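Local atomic coordinates of methane monooxygenase hydroxylase, MmoD (Methylosinus sporium, PDB entry 6D7K), a protein that binds the hydroxylase of soluble methane monooxygenase as its inhibitory subunit and induces structural changes in it. Residues Arg37-Leu41 with Ala61-Leu66. Numbering follows the deposited sequence.
Sequences RWEIL and AVAHVL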
loop_
_atom_site.group_PDB
_atom_site.type_symbol
_atom_site.label_atom_id
_atom_site.label_comp_id
_atom_site.label_asym_id
_atom_site.label_seq_id
_atom_site.Cartn_x
_atom_site.Cartn_y
_atom_site.Cartn_z
ATOM N N ARG H 37 -21.064 9.317 16.381
ATOM C CA ARG H 37 -20.096 9.193 15.327
ATOM C C ARG H 37 -20.180 10.273 14.312
ATOM O O ARG H 37 -21.165 10.479 13.773
ATOM C CB ARG H 37 -20.283 7.862 14.632
ATOM C CG ARG H 37 -19.021 7.221 14.164
ATOM C CD ARG H 37 -19.128 6.638 12.785
ATOM N NE ARG H 37 -19.523 5.252 12.845
ATOM C CZ ARG H 37 -18.769 4.222 12.499
ATOM N NH1 ARG H 37 -17.571 4.398 12.017
ATOM N NH2 ARG H 37 -19.228 3.005 12.640
ATOM N N TRP H 38 -19.103 10.938 14.000
ATOM C CA TRP H 38 -19.201 11.997 13.020
ATOM C C TRP H 38 -18.197 11.757 11.898
ATOM O O TRP H 38 -17.196 11.060 12.076
ATOM C CB TRP H 38 -18.981 13.374 13.670
ATOM C CG TRP H 38 -17.801 13.504 14.612
ATOM C CD1 TRP H 38 -17.832 13.452 15.981
ATOM C CD2 TRP H 38 -16.435 13.762 14.260
ATOM N NE1 TRP H 38 -16.571 13.648 16.494
ATOM C CE2 TRP H 38 -15.698 13.839 15.455
ATOM C CE3 TRP H 38 -15.764 13.929 13.050
ATOM C CZ2 TRP H 38 -14.337 14.073 15.473
ATOM C CZ3 TRP H 38 -14.410 14.162 13.077
ATOM C CH2 TRP H 38 -13.711 14.227 14.278
ATOM N N GLU H 39 -18.495 12.328 10.725
ATOM C CA GLU H 39 -17.623 12.275 9.555
ATOM C C GLU H 39 -17.620 13.626 8.857
ATOM O O GLU H 39 -18.601 14.376 8.909
ATOM C CB GLU H 39 -18.059 11.203 8.565
ATOM C CG GLU H 39 -19.539 11.016 8.562
ATOM C CD GLU H 39 -20.013 10.142 7.421
ATOM O OE1 GLU H 39 -21.248 9.917 7.315
ATOM O OE2 GLU H 39 -19.152 9.678 6.638
ATOM N N ILE H 40 -16.512 13.920 8.188
ATOM C CA ILE H 40 -16.333 15.160 7.447
ATOM C C ILE H 40 -16.061 14.807 5.992
ATOM O O ILE H 40 -15.253 13.912 5.710
ATOM C CB ILE H 40 -15.180 15.992 8.030
ATOM C CG1 ILE H 40 -15.430 16.269 9.515
ATOM C CG2 ILE H 40 -14.996 17.282 7.219
ATOM C CD1 ILE H 40 -14.258 16.970 10.219
ATOM N N LEU H 41 -16.735 15.497 5.069
ATOM C CA LEU H 41 -16.529 15.277 3.637
ATOM C C LEU H 41 -16.017 16.554 3.003
ATOM O O LEU H 41 -16.434 17.657 3.375
ATOM C CB LEU H 41 -17.795 14.827 2.913
ATOM C CG LEU H 41 -18.408 13.473 3.271
ATOM C CD1 LEU H 41 -18.672 13.376 4.741
ATOM C CD2 LEU H 41 -19.715 13.259 2.514
ATOM N N ALA H 61 -16.160 19.395 17.980
ATOM C CA ALA H 61 -15.098 18.591 17.391
ATOM C C ALA H 61 -14.948 18.869 15.899
ATOM O O ALA H 61 -13.841 19.136 15.411
ATOM C CB ALA H 61 -15.400 17.113 17.625
ATOM N N VAL H 62 -16.059 18.784 15.156
ATOM C CA VAL H 62 -16.028 19.034 13.719
ATOM C C VAL H 62 -15.535 20.448 13.450
ATOM O O VAL H 62 -14.831 20.695 12.455
ATOM C CB VAL H 62 -17.417 18.769 13.090
ATOM C CG1 VAL H 62 -17.562 19.505 11.764
ATOM C CG2 VAL H 62 -17.672 17.265 12.919
ATOM N N ALA H 63 -15.863 21.395 14.335
ATOM C CA ALA H 63 -15.406 22.768 14.123
ATOM C C ALA H 63 -13.887 22.876 14.286
ATOM O O ALA H 63 -13.218 23.585 13.524
ATOM C CB ALA H 63 -16.145 23.729 15.058
ATOM N N HIS H 64 -13.316 22.176 15.263
ATOM C CA HIS H 64 -11.868 22.195 15.419
ATOM C C HIS H 64 -11.194 21.668 14.161
ATOM O O HIS H 64 -10.338 22.335 13.569
ATOM C CB HIS H 64 -11.453 21.356 16.628
ATOM C CG HIS H 64 -11.624 22.041 17.949
ATOM N ND1 HIS H 64 -11.270 23.356 18.162
ATOM C CD2 HIS H 64 -12.073 21.575 19.142
ATOM C CE1 HIS H 64 -11.515 23.676 19.421
ATOM N NE2 HIS H 64 -12.007 22.614 20.034
ATOM N N VAL H 65 -11.570 20.455 13.742
ATOM C CA VAL H 65 -10.927 19.815 12.595
ATOM C C VAL H 65 -11.094 20.652 11.339
ATOM O O VAL H 65 -10.187 20.713 10.501
ATOM C CB VAL H 65 -11.487 18.405 12.370
ATOM C CG1 VAL H 65 -10.783 17.778 11.189
ATOM C CG2 VAL H 65 -11.367 17.546 13.622
ATOM N N LEU H 66 -12.266 21.283 11.166
ATOM C CA LEU H 66 -12.491 22.119 9.983
ATOM C C LEU H 66 -11.626 23.374 10.014
ATOM O O LEU H 66 -11.073 23.779 8.987
ATOM C CB LEU H 66 -13.972 22.483 9.855
ATOM C CG LEU H 66 -14.897 21.358 9.382
ATOM C CD1 LEU H 66 -16.305 21.855 9.217
ATOM C CD2 LEU H 66 -14.419 20.765 8.086
#
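Strand segment 37-41 and helix segment 61-66 run roughly parallel. Their axes cross at -29° and come within 9.7 Å. The closest CA pair is I40 and V62, 7.4 Å apart. The helical turn is held by its own backbone hydrogen bonds, V65 N to A61 O (3.1 Å) and L66 N to V62 O (2.9 Å).

W38 and I40 point toward the helix; E39 and L41 point away. The indole of W38 lies obliquely against A61, V62 and V65, with CE3 3.8 Å from V62 CG2. I40 packs further along the helix, its CD1 3.7 Å from V65 CG1 and its CG2 3.6 Å from L66 CD2. V62 and V65 each touch both W38 and I40.

Helix 55-74 thus packs on one face of the four-stranded antiparallel sheet, where V62 and L66 also meet strands 17-21 and 25-31. H64 hydrogen-bonds an acidic side chain of a hydroxylase subunit, on which W38 and V65 also pack. No hydrogen bond or salt bridge joins the two segments, so the buried contact rests on apolar packing.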